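Local coordinates for putative uncharacterized protein (Toxoplasma gondii, PDB 4FBD) that is of unknown function but belongs to the DUF3228 family and is found as two copies in its assembly, at residues Ser59-Glu64 and Asn97-Leu102; Gly104-Thr109 and Ser138-Ala143; Arg204-Glu209 and Val215-Glu220. All blocks are in the same frame, centred on the assembly; numbering follows the deposited sequence. Where two conformers were deposited one is given.

In the fold
The three contacts follow one another along the chain; none nests within or crosses another. Interaction 1 closes first. It brings the loop after strand 90-96 back to the lead-in of helix 63-76, so the helix and strands 82-84 and 90-96 lie inside its loop. The chain then runs straight into interaction 2, which joins edge strand 105-107 to helix 137-140 across a loop holding strands 117-121 and 130-135. Interaction 3 comes last and is the most local, closing the short link between helices 199-204 and 219-229. Its centre is about 36 Å from that of interaction 1, on the opposite side of the chain's centre. Interactions 2 and 3 both touch the second subunit.

Interaction 1 (Ser59-Glu64 and Asn97-Leu102); sequences SGVTKE and NFVGAL
The side-chain amide of Asn97 bridges the turn that carries Val99 against Val61. Asn97 ND2 donates to Ala101 O at 2.8 Å. The donor lies in the carbonyl plane, on a lone pair, and Ala101 O lies almost in the amide plane of Asn97. The same ND2 also bonds Ala147 O, so two carbonyls grip it. The other end of the amide works too: Ala101 N donates to Asn97 OD1 at 3.2 Å, a less direct approach with a C=O...donor angle of 101°. Together the two bonds fix the rotation of the amide and bridge Asn97 and Ala101. Gly100 sits inside this bridge with a positive phi. This is a loop after strand 90-96, and it packs beside the start of helix 63-76, where Thr62 is the N-cap and its OG1 bonds Glu65 N. The touch between the segments is small and apolar. Val61 CG2 meets Val99 CG1 at 3.8 Å, and the two side chains cross at about a right angle. In Val99 the touching branch, CG1, is anti to the carbonyl carbon. In Val61 it is CG2, held between the backbone N and the carbonyl carbon. The contact lies near the surface. Val99 also rests on Phe66 of the helix and on Ile58, while the ring of Phe98 meets that of Phe66, their planes about 30° apart.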
ATOM      1  N   SER A  59      -7.375 -23.809  19.146  1.00101.12           N
ATOM      2  CA  SER A  59      -6.588 -24.675  20.019  1.00104.80           C
ATOM      3  C   SER A  59      -7.421 -25.416  21.079  1.00104.22           C
ATOM      4  O   SER A  59      -8.545 -25.017  21.398  1.00101.77           O
ATOM      5  CB  SER A  59      -5.498 -23.828  20.725  1.00107.59           C
ATOM      6  OG  SER A  59      -4.698 -23.086  19.802  1.00106.87           O
ATOM      7  N   GLY A  60      -6.845 -26.503  21.597  1.00106.10           N
ATOM      8  CA  GLY A  60      -7.437 -27.302  22.674  1.00106.63           C
ATOM      9  C   GLY A  60      -8.796 -27.950  22.472  1.00103.03           C
ATOM     10  O   GLY A  60      -9.466 -28.262  23.458  1.00104.79           O
ATOM     11  N   VAL A  61      -9.214 -28.149  21.219  1.00 97.80           N
ATOM     12  CA  VAL A  61     -10.500 -28.806  20.921  1.00 93.86           C
ATOM     13  C   VAL A  61     -10.357 -29.718  19.705  1.00 91.77           C
ATOM     14  O   VAL A  61      -9.687 -29.366  18.734  1.00 91.74           O
ATOM     15  CB  VAL A  61     -11.646 -27.800  20.635  1.00 89.98           C
ATOM     16  CG1 VAL A  61     -11.830 -26.844  21.810  1.00 90.12           C
ATOM     17  CG2 VAL A  61     -11.389 -27.033  19.342  1.00 87.13           C
ATOM     18  N   THR A  62     -10.986 -30.885  19.759  1.00 89.42           N
ATOM     19  CA  THR A  62     -10.926 -31.816  18.646  1.00 87.94           C
ATOM     20  C   THR A  62     -11.787 -31.333  17.477  1.00 82.84           C
ATOM     21  O   THR A  62     -12.719 -30.551  17.646  1.00 78.95           O
ATOM     22  CB  THR A  62     -11.398 -33.213  19.057  1.00 90.04           C
ATOM     23  OG1 THR A  62     -12.755 -33.150  19.510  1.00 86.65           O
ATOM     24  CG2 THR A  62     -10.519 -33.765  20.161  1.00 94.85           C
ATOM     25  N   LYS A  63     -11.468 -31.823  16.290  1.00 81.75           N
ATOM     26  CA  LYS A  63     -12.205 -31.461  15.099  1.00 78.68           C
ATOM     27  C   LYS A  63     -13.610 -32.096  15.114  1.00 75.93           C
ATOM     28  O   LYS A  63     -14.540 -31.610  14.458  1.00 72.91           O
ATOM     29  CB  LYS A  63     -11.337 -31.739  13.854  1.00 81.14           C
ATOM     30  CG  LYS A  63     -10.199 -30.648  13.793  1.00 86.70           C
ATOM     31  CD  LYS A  63      -9.000 -30.858  12.835  1.00 92.62           C
ATOM     32  CE  LYS A  63      -8.015 -29.646  13.000  1.00 93.09           C
ATOM     33  NZ  LYS A  63      -6.723 -29.731  12.241  1.00 93.65           N
ATOM     34  N   GLU A  64     -13.767 -33.141  15.921  1.00 75.49           N
ATOM     35  CA  GLU A  64     -15.051 -33.782  16.109  1.00 73.67           C
ATOM     36  C   GLU A  64     -15.917 -32.880  17.024  1.00 69.48           C
ATOM     37  O   GLU A  64     -17.033 -32.506  16.686  1.00 66.52           O
ATOM     38  CB  GLU A  64     -14.874 -35.164  16.746  1.00 78.05           C
ATOM     39  CG  GLU A  64     -14.073 -36.214  15.903  1.00 83.44           C
ATOM     40  CD  GLU A  64     -12.553 -35.923  15.748  1.00 87.19           C
ATOM     41  OE1 GLU A  64     -12.023 -34.953  16.339  1.00 86.99           O
ATOM     42  OE2 GLU A  64     -11.887 -36.681  15.014  1.00 88.99           O
ATOM     43  N   ASN A  97     -17.557 -17.235  19.281  1.00 43.41           N
ATOM     44  CA  ASN A  97     -16.227 -17.805  19.351  1.00 44.18           C
ATOM     45  C   ASN A  97     -16.075 -18.668  20.602  1.00 44.89           C
ATOM     46  O   ASN A  97     -15.615 -18.206  21.639  1.00 48.00           O
ATOM     47  CB  ASN A  97     -15.211 -16.664  19.349  1.00 45.45           C
ATOM     48  CG  ASN A  97     -13.787 -17.150  19.275  1.00 47.41           C
ATOM     49  OD1 ASN A  97     -13.537 -18.353  19.128  1.00 46.44           O
ATOM     50  ND2 ASN A  97     -12.836 -16.215  19.360  1.00 45.33           N
ATOM     51  N   PHE A  98     -16.437 -19.937  20.498  1.00 44.55           N
ATOM     52  CA  PHE A  98     -16.381 -20.828  21.652  1.00 47.19           C
ATOM     53  C   PHE A  98     -15.025 -21.499  21.883  1.00 48.59           C
ATOM     54  O   PHE A  98     -14.853 -22.138  22.910  1.00 50.63           O
ATOM     55  CB  PHE A  98     -17.464 -21.907  21.567  1.00 48.24           C
ATOM     56  CG  PHE A  98     -17.222 -22.914  20.494  1.00 43.59           C
ATOM     57  CD1 PHE A  98     -16.496 -24.068  20.762  1.00 48.30           C
ATOM     58  CD2 PHE A  98     -17.716 -22.719  19.233  1.00 41.21           C
ATOM     59  CE1 PHE A  98     -16.271 -25.021  19.767  1.00 49.11           C
ATOM     60  CE2 PHE A  98     -17.504 -23.659  18.216  1.00 43.93           C
ATOM     61  CZ  PHE A  98     -16.781 -24.802  18.478  1.00 49.63           C
ATOM     62  N   VAL A  99     -14.087 -21.395  20.944  1.00 46.66           N
ATOM     63  CA  VAL A  99     -12.752 -21.985  21.159  1.00 50.25           C
ATOM     64  C   VAL A  99     -11.736 -20.958  21.646  1.00 49.54           C
ATOM     65  O   VAL A  99     -10.584 -21.282  21.900  1.00 50.84           O
ATOM     66  CB  VAL A  99     -12.203 -22.637  19.883  1.00 50.68           C
ATOM     67  CG1 VAL A  99     -13.192 -23.668  19.375  1.00 52.05           C
ATOM     68  CG2 VAL A  99     -11.949 -21.604  18.830  1.00 44.90           C
ATOM     69  N   GLY A 100     -12.164 -19.710  21.780  1.00 48.46           N
ATOM     70  CA  GLY A 100     -11.255 -18.636  22.215  1.00 47.20           C
ATOM     71  C   GLY A 100     -10.150 -18.317  21.220  1.00 44.49           C
ATOM     72  O   GLY A 100      -9.056 -17.953  21.604  1.00 47.20           O
ATOM     73  N   ALA A 101     -10.429 -18.458  19.932  1.00 40.86           N
ATOM     74  CA  ALA A 101      -9.439 -18.140  18.903  1.00 40.52           C
ATOM     75  C   ALA A 101      -9.148 -16.623  18.911  1.00 38.88           C
ATOM     76  O   ALA A 101     -10.028 -15.800  19.180  1.00 37.34           O
ATOM     77  CB  ALA A 101      -9.928 -18.597  17.512  1.00 38.39           C
ATOM     78  N   LEU A 102      -7.896 -16.282  18.666  1.00 39.73           N
ATOM     79  CA  LEU A 102      -7.451 -14.902  18.627  1.00 39.63           C
ATOM     80  C   LEU A 102      -7.558 -14.372  17.193  1.00 38.34           C
ATOM     81  O   LEU A 102      -7.336 -15.115  16.239  1.00 37.64           O
ATOM     82  CB  LEU A 102      -6.001 -14.800  19.110  1.00 40.54           C
ATOM     83  CG  LEU A 102      -5.727 -15.361  20.513  1.00 46.94           C
ATOM     84  CD1 LEU A 102      -4.233 -15.260  20.877  1.00 42.08           C
ATOM     85  CD2 LEU A 102      -6.624 -14.654  21.564  1.00 44.08           C
TER

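Interaction 2 (Gly104-Thr109 and Ser138-Ala143); sequences GSLPIT and SYAKDA
Strand 105-107, at one edge of a four-stranded mixed sheet, meets the short helix 137-140 and the turn after it through Leu106. The buried leucine puts both methyls to use. Leu106 CD1 lies 3.8 Å from Tyr139 CE2. The same CD1 of Leu106 is 3.9 Å from Ala143 CB and 4.0 Å from Ala140 CB. Leu106 CD2 reaches the same Ala143 CB at 4.0 Å. CG of Leu106 is anti to its own carbonyl carbon (chi1 -69°), which sends the branched end toward the helix. CD1 approaches the Tyr139 ring obliquely. One face of that ring is taken by Ala143 CB, 3.6 Å above the plane and offset toward the rim. Ala143 N bonds Ala140 O at 2.9 Å, which is consistent with a fixed place for this methyl. In the sheet, strand 105-107 runs antiparallel to strand 232-235, and Leu106 pairs there with Ala233 by backbone bonds. The helix directly follows strand 130-135, so the contact packs the connection after that strand against edge strand 105-107 of the same sheet. Asn112 ND2 bonds the hydroxyl of Tyr139 and also Pro107 O. Ile108 turns away from the helix and packs on Leu242 of the second subunit.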
ATOM      1  N   GLY A 104      -6.606 -11.934  13.811  1.00 34.41           N
ATOM      2  CA  GLY A 104      -5.377 -11.781  13.017  1.00 34.22           C
ATOM      3  C   GLY A 104      -4.893 -10.361  13.004  1.00 35.04           C
ATOM      4  O   GLY A 104      -3.876 -10.065  12.403  1.00 36.69           O
ATOM      5  N   SER A 105      -5.606  -9.472  13.688  1.00 35.56           N
ATOM      6  CA  SER A 105      -5.224  -8.074  13.716  1.00 33.18           C
ATOM      7  C   SER A 105      -5.724  -7.332  14.963  1.00 32.17           C
ATOM      8  O   SER A 105      -6.537  -7.842  15.718  1.00 30.37           O
ATOM      9  CB  SER A 105      -5.768  -7.418  12.470  1.00 33.90           C
ATOM     10  OG  SER A 105      -7.150  -7.586  12.435  1.00 38.73           O
ATOM     11  N   LEU A 106      -5.199  -6.121  15.165  1.00 31.02           N
ATOM     12  CA  LEU A 106      -5.538  -5.275  16.302  1.00 30.37           C
ATOM     13  C   LEU A 106      -5.870  -3.859  15.844  1.00 30.34           C
ATOM     14  O   LEU A 106      -5.424  -3.428  14.779  1.00 28.82           O
ATOM     15  CB  LEU A 106      -4.364  -5.185  17.292  1.00 27.42           C
ATOM     16  CG  LEU A 106      -4.006  -6.439  18.088  1.00 31.43           C
ATOM     17  CD1 LEU A 106      -2.580  -6.373  18.573  1.00 26.61           C
ATOM     18  CD2 LEU A 106      -4.976  -6.655  19.249  1.00 32.54           C
ATOM     19  N   PRO A 107      -6.644  -3.138  16.658  1.00 30.91           N
ATOM     20  CA  PRO A 107      -6.979  -1.763  16.361  1.00 33.15           C
ATOM     21  C   PRO A 107      -5.780  -0.863  16.600  1.00 33.39           C
ATOM     22  O   PRO A 107      -4.960  -1.128  17.490  1.00 33.34           O
ATOM     23  CB  PRO A 107      -8.106  -1.411  17.351  1.00 32.80           C
ATOM     24  CG  PRO A 107      -8.196  -2.539  18.334  1.00 36.25           C
ATOM     25  CD  PRO A 107      -7.443  -3.712  17.770  1.00 35.98           C
ATOM     26  N   ILE A 108      -5.662   0.173  15.793  1.00 31.86           N
ATOM     27  CA  ILE A 108      -4.578   1.119  15.961  1.00 33.97           C
ATOM     28  C   ILE A 108      -5.146   2.233  16.796  1.00 34.18           C
ATOM     29  O   ILE A 108      -6.140   2.811  16.402  1.00 37.73           O
ATOM     30  CB  ILE A 108      -4.115   1.661  14.606  1.00 32.53           C
ATOM     31  CG1 ILE A 108      -3.587   0.512  13.743  1.00 33.10           C
ATOM     32  CG2 ILE A 108      -3.003   2.659  14.800  1.00 36.08           C
ATOM     33  CD1 ILE A 108      -3.574   0.830  12.264  1.00 27.66           C
ATOM     34  N   THR A 109      -4.560   2.503  17.958  1.00 34.15           N
ATOM     35  CA  THR A 109      -5.025   3.592  18.824  1.00 35.48           C
ATOM     36  C   THR A 109      -3.925   4.636  18.989  1.00 36.49           C
ATOM     37  O   THR A 109      -2.802   4.434  18.543  1.00 33.83           O
ATOM     38  CB  THR A 109      -5.338   3.095  20.201  1.00 35.84           C
ATOM     39  OG1 THR A 109      -4.127   2.637  20.801  1.00 35.86           O
ATOM     40  CG2 THR A 109      -6.366   1.937  20.162  1.00 36.85           C
ATOM     41  N   SER A 138       5.863  -8.560  20.461  1.00 37.64           N
ATOM     42  CA  SER A 138       6.250  -7.965  21.737  1.00 38.50           C
ATOM     43  C   SER A 138       5.098  -7.131  22.296  1.00 37.92           C
ATOM     44  O   SER A 138       4.968  -6.981  23.519  1.00 40.19           O
ATOM     45  CB  SER A 138       7.528  -7.128  21.606  1.00 39.41           C
ATOM     46  OG  SER A 138       7.369  -6.122  20.629  1.00 37.88           O
ATOM     47  N   TYR A 139       4.279  -6.554  21.418  1.00 35.62           N
ATOM     48  CA  TYR A 139       3.069  -5.853  21.890  1.00 34.99           C
ATOM     49  C   TYR A 139       1.843  -6.787  21.829  1.00 34.43           C
ATOM     50  O   TYR A 139       1.135  -6.961  22.804  1.00 35.01           O
ATOM     51  CB  TYR A 139       2.791  -4.604  21.076  1.00 32.50           C
ATOM     52  CG  TYR A 139       1.392  -4.079  21.248  1.00 29.60           C
ATOM     53  CD1 TYR A 139       0.982  -3.485  22.437  1.00 32.02           C
ATOM     54  CD2 TYR A 139       0.499  -4.105  20.201  1.00 28.83           C
ATOM     55  CE1 TYR A 139      -0.321  -2.969  22.588  1.00 25.24           C
ATOM     56  CE2 TYR A 139      -0.772  -3.590  20.337  1.00 34.77           C
ATOM     57  CZ  TYR A 139      -1.172  -3.020  21.530  1.00 28.99           C
ATOM     58  OH  TYR A 139      -2.445  -2.515  21.627  1.00 35.14           O
ATOM     59  N   ALA A 140       1.644  -7.415  20.674  1.00 34.51           N
ATOM     60  CA  ALA A 140       0.488  -8.265  20.434  1.00 32.28           C
ATOM     61  C   ALA A 140       0.282  -9.355  21.465  1.00 32.45           C
ATOM     62  O   ALA A 140      -0.846  -9.621  21.858  1.00 34.19           O
ATOM     63  CB  ALA A 140       0.563  -8.850  19.051  1.00 34.39           C
ATOM     64  N   LYS A 141       1.338  -9.977  21.947  1.00 33.40           N
ATOM     65  CA  LYS A 141       1.153 -11.041  22.936  1.00 34.28           C
ATOM     66  C   LYS A 141       0.427 -10.498  24.152  1.00 32.93           C
ATOM     67  O   LYS A 141      -0.232 -11.243  24.809  1.00 31.79           O
ATOM     68  CB  LYS A 141       2.478 -11.699  23.358  1.00 36.73           C
ATOM     69  CG  LYS A 141       3.421 -10.791  24.187  1.00 41.65           C
ATOM     70  CD  LYS A 141       4.833 -11.413  24.380  1.00 44.92           C
ATOM     71  CE  LYS A 141       5.778 -10.419  25.092  1.00 51.47           C
ATOM     72  NZ  LYS A 141       5.336 -10.113  26.514  1.00 54.01           N
ATOM     73  N   ASP A 142       0.532  -9.194  24.430  1.00 32.21           N
ATOM     74  CA  ASP A 142      -0.127  -8.600  25.607  1.00 32.24           C
ATOM     75  C   ASP A 142      -1.357  -7.763  25.243  1.00 31.52           C
ATOM     76  O   ASP A 142      -1.839  -6.965  26.059  1.00 33.03           O
ATOM     77  CB  ASP A 142       0.884  -7.727  26.374  1.00 33.09           C
ATOM     78  CG  ASP A 142       2.023  -8.543  27.025  1.00 35.60           C
ATOM     79  OD1 ASP A 142       1.770  -9.612  27.596  1.00 36.72           O
ATOM     80  OD2 ASP A 142       3.171  -8.071  27.009  1.00 36.27           O
ATOM     81  N   ALA A 143      -1.865  -7.933  24.029  1.00 32.15           N
ATOM     82  CA  ALA A 143      -3.036  -7.168  23.546  1.00 31.20           C
ATOM     83  C   ALA A 143      -4.136  -8.037  22.987  1.00 31.53           C
ATOM     84  O   ALA A 143      -5.313  -7.740  23.158  1.00 34.44           O
ATOM     85  CB  ALA A 143      -2.591  -6.167  22.463  1.00 32.09           C
TER

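Interaction 3 (Arg204-Glu209 and Val215-Glu220); sequences RNTLIE and VALDRE
The flat groups here are backbone peptides, and the carbonyl of Val215 points almost straight at a methyl of Thr206. Thr206 CG2 lies 3.5 Å from Val215 O, with a C=O...CG2 angle of about 166°. The methyl belongs to a type I beta turn from Arg204 to Leu207, which ends helix 199-204; Leu207 N bonds Arg204 O at 3.2 Å across it. The partner segment is the extended lead-in to helix 219-229. Contact between the two is by van der Waals packing. Past the carbonyl, Thr206 CG2 comes within 4.0 Å of Leu217 N and 4.1 Å of Leu217 CB. Val215 meets the turn with its backbone, as its own side chain is directed away. Chi1 of Thr206 (72°) divides its two branches: OG1 lies between the backbone N and the carbonyl carbon, while CG2 is anti to that carbon and faces the other segment. OG1 is bonded to Leu203 O, which is consistent with this rotation being held. The site is also part of the dimer interface: Thr206 packs on Leu207 of the second subunit, and Leu207 on Thr206 of that subunit. Across the same interface, Glu209 OE1 accepts a hydrogen bond from Leu217 N of the second subunit.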
ATOM      1  N   ARG A 204      -2.686  -5.479  -6.394  1.00 60.99           N
ATOM      2  CA  ARG A 204      -1.938  -6.583  -7.014  1.00 65.03           C
ATOM      3  C   ARG A 204      -2.864  -7.498  -7.858  1.00 67.55           C
ATOM      4  O   ARG A 204      -2.419  -8.090  -8.842  1.00 70.02           O
ATOM      5  CB  ARG A 204      -1.162  -7.391  -5.949  1.00 65.03           C
ATOM      6  CG  ARG A 204      -0.282  -8.524  -6.503  1.00 70.42           C
ATOM      7  CD  ARG A 204       0.547  -9.255  -5.426  1.00 73.56           C
ATOM      8  NE  ARG A 204      -0.270  -9.594  -4.263  1.00 74.89           N
ATOM      9  CZ  ARG A 204      -0.139  -9.068  -3.046  1.00 74.34           C
ATOM     10  NH1 ARG A 204       0.844  -8.223  -2.757  1.00 77.06           N
ATOM     11  NH2 ARG A 204      -0.971  -9.436  -2.086  1.00 76.05           N
ATOM     12  N   ASN A 205      -4.138  -7.604  -7.475  1.00 66.26           N
ATOM     13  CA  ASN A 205      -5.104  -8.417  -8.218  1.00 69.85           C
ATOM     14  C   ASN A 205      -5.508  -7.816  -9.572  1.00 71.61           C
ATOM     15  O   ASN A 205      -6.142  -8.501 -10.376  1.00 74.21           O
ATOM     16  CB  ASN A 205      -6.363  -8.700  -7.382  1.00 68.91           C
ATOM     17  CG  ASN A 205      -6.113  -9.695  -6.249  1.00 73.01           C
ATOM     18  OD1 ASN A 205      -5.035 -10.294  -6.138  1.00 81.01           O
ATOM     19  ND2 ASN A 205      -7.122  -9.880  -5.401  1.00 76.58           N
ATOM     20  N   THR A 206      -5.165  -6.550  -9.819  1.00 69.63           N
ATOM     21  CA  THR A 206      -5.462  -5.923 -11.110  1.00 72.19           C
ATOM     22  C   THR A 206      -4.309  -6.131 -12.091  1.00 76.80           C
ATOM     23  O   THR A 206      -4.411  -5.756 -13.261  1.00 79.92           O
ATOM     24  CB  THR A 206      -5.711  -4.420 -10.987  1.00 69.82           C
ATOM     25  OG1 THR A 206      -4.472  -3.747 -10.723  1.00 67.26           O
ATOM     26  CG2 THR A 206      -6.748  -4.139  -9.891  1.00 62.55           C
ATOM     27  N   LEU A 207      -3.216  -6.723 -11.605  1.00 77.91           N
ATOM     28  CA  LEU A 207      -2.039  -7.002 -12.419  1.00 82.80           C
ATOM     29  C   LEU A 207      -1.992  -8.491 -12.757  1.00 88.44           C
ATOM     30  O   LEU A 207      -1.618  -9.303 -11.906  1.00 87.40           O
ATOM     31  CB  LEU A 207      -0.766  -6.641 -11.652  1.00 81.22           C
ATOM     32  CG  LEU A 207      -0.505  -5.205 -11.205  1.00 76.69           C
ATOM     33  CD1 LEU A 207       0.716  -5.190 -10.307  1.00 76.01           C
ATOM     34  CD2 LEU A 207      -0.316  -4.262 -12.378  1.00 78.55           C
ATOM     35  N   ILE A 208      -2.375  -8.862 -13.976  1.00 93.91           N
ATOM     36  CA  ILE A 208      -2.329 -10.268 -14.355  1.00100.38           C
ATOM     37  C   ILE A 208      -0.878 -10.784 -14.250  1.00104.52           C
ATOM     38  O   ILE A 208      -0.634 -11.881 -13.737  1.00105.89           O
ATOM     39  CB  ILE A 208      -2.920 -10.529 -15.782  1.00105.53           C
ATOM     40  CG1 ILE A 208      -2.069  -9.881 -16.884  1.00108.46           C
ATOM     41  CG2 ILE A 208      -4.359 -10.036 -15.855  1.00103.75           C
ATOM     42  CD1 ILE A 208      -2.634 -10.083 -18.300  1.00113.33           C
ATOM     43  N   GLU A 209       0.068  -9.965 -14.711  1.00107.36           N
ATOM     44  CA  GLU A 209       1.507 -10.283 -14.682  1.00111.70           C
ATOM     45  C   GLU A 209       2.029 -10.647 -13.292  1.00109.45           C
ATOM     46  O   GLU A 209       3.069 -11.294 -13.152  1.00111.96           O
ATOM     47  CB  GLU A 209       2.307  -9.076 -15.187  1.00112.91           C
ATOM     48  CG  GLU A 209       1.989  -7.774 -14.435  1.00108.86           C
ATOM     49  CD  GLU A 209       2.927  -6.630 -14.773  1.00112.22           C
ATOM     50  OE1 GLU A 209       2.437  -5.484 -14.873  1.00111.59           O
ATOM     51  OE2 GLU A 209       4.144  -6.870 -14.943  1.00116.90           O
ATOM     52  N   VAL A 215      -9.009  -7.660 -13.548  1.00 95.75           N
ATOM     53  CA  VAL A 215     -10.221  -6.835 -13.598  1.00 94.82           C
ATOM     54  C   VAL A 215      -9.985  -5.414 -13.069  1.00 89.73           C
ATOM     55  O   VAL A 215      -9.234  -5.216 -12.097  1.00 86.46           O
ATOM     56  CB  VAL A 215     -11.367  -7.482 -12.758  1.00 94.18           C
ATOM     57  CG1 VAL A 215     -10.955  -7.618 -11.269  1.00 91.30           C
ATOM     58  CG2 VAL A 215     -12.657  -6.675 -12.880  1.00 94.33           C
ATOM     59  N   ALA A 216     -10.636  -4.431 -13.698  1.00 89.36           N
ATOM     60  CA  ALA A 216     -10.514  -3.035 -13.271  1.00 85.55           C
ATOM     61  C   ALA A 216     -10.912  -2.897 -11.793  1.00 79.82           C
ATOM     62  O   ALA A 216     -11.954  -3.394 -11.358  1.00 80.90           O
ATOM     63  CB  ALA A 216     -11.363  -2.113 -14.142  1.00 87.48           C
ATOM     64  N   LEU A 217     -10.058  -2.236 -11.029  1.00 73.71           N
ATOM     65  CA  LEU A 217     -10.299  -2.022  -9.622  1.00 68.12           C
ATOM     66  C   LEU A 217     -11.706  -1.474  -9.316  1.00 67.24           C
ATOM     67  O   LEU A 217     -12.182  -0.553  -9.980  1.00 68.39           O
ATOM     68  CB  LEU A 217      -9.279  -1.008  -9.103  1.00 64.80           C
ATOM     69  CG  LEU A 217      -9.332  -0.660  -7.618  1.00 61.39           C
ATOM     70  CD1 LEU A 217      -8.942  -1.883  -6.749  1.00 54.67           C
ATOM     71  CD2 LEU A 217      -8.418   0.534  -7.340  1.00 54.45           C
ATOM     72  N   ASP A 218     -12.357  -2.053  -8.309  1.00 64.07           N
ATOM     73  CA  ASP A 218     -13.644  -1.561  -7.828  1.00 62.34           C
ATOM     74  C   ASP A 218     -13.248  -0.482  -6.818  1.00 57.15           C
ATOM     75  O   ASP A 218     -12.998  -0.772  -5.660  1.00 55.13           O
ATOM     76  CB  ASP A 218     -14.439  -2.687  -7.173  1.00 62.06           C
ATOM     77  CG  ASP A 218     -15.681  -2.193  -6.449  1.00 64.42           C
ATOM     78  OD1 ASP A 218     -15.797  -0.968  -6.199  1.00 64.37           O
ATOM     79  OD2 ASP A 218     -16.536  -3.043  -6.104  1.00 68.84           O
ATOM     80  N   ARG A 219     -13.177   0.756  -7.273  0.50 57.49           N
ATOM     81  CA  ARG A 219     -12.734   1.853  -6.426  0.50 54.92           C
ATOM     82  C   ARG A 219     -13.510   2.015  -5.120  0.50 52.93           C
ATOM     83  O   ARG A 219     -12.917   2.359  -4.105  0.50 49.58           O
ATOM     84  CB  ARG A 219     -12.658   3.134  -7.257  0.50 56.99           C
ATOM     85  CG  ARG A 219     -11.583   2.976  -8.345  0.50 59.22           C
ATOM     86  CD  ARG A 219     -11.513   4.098  -9.378  0.50 61.49           C
ATOM     87  NE  ARG A 219     -10.446   3.803 -10.331  0.50 62.08           N
ATOM     88  CZ  ARG A 219      -9.220   4.308 -10.261  0.50 63.51           C
ATOM     89  NH1 ARG A 219      -8.903   5.174  -9.311  0.50 61.62           N
ATOM     90  NH2 ARG A 219      -8.314   3.967 -11.160  0.50 67.37           N
ATOM     91  N   GLU A 220     -14.815   1.762  -5.127  1.00 54.52           N
ATOM     92  CA  GLU A 220     -15.586   1.849  -3.884  1.00 53.57           C
ATOM     93  C   GLU A 220     -15.212   0.776  -2.867  1.00 50.19           C
ATOM     94  O   GLU A 220     -15.195   1.048  -1.681  1.00 48.24           O
ATOM     95  CB  GLU A 220     -17.082   1.898  -4.165  1.00 57.46           C
ATOM     96  CG  GLU A 220     -17.502   3.246  -4.742  1.00 61.09           C
ATOM     97  CD  GLU A 220     -18.988   3.335  -5.056  1.00 72.60           C
ATOM     98  OE1 GLU A 220     -19.672   2.282  -5.139  1.00 74.80           O
ATOM     99  OE2 GLU A 220     -19.478   4.476  -5.240  1.00 81.11           O
TER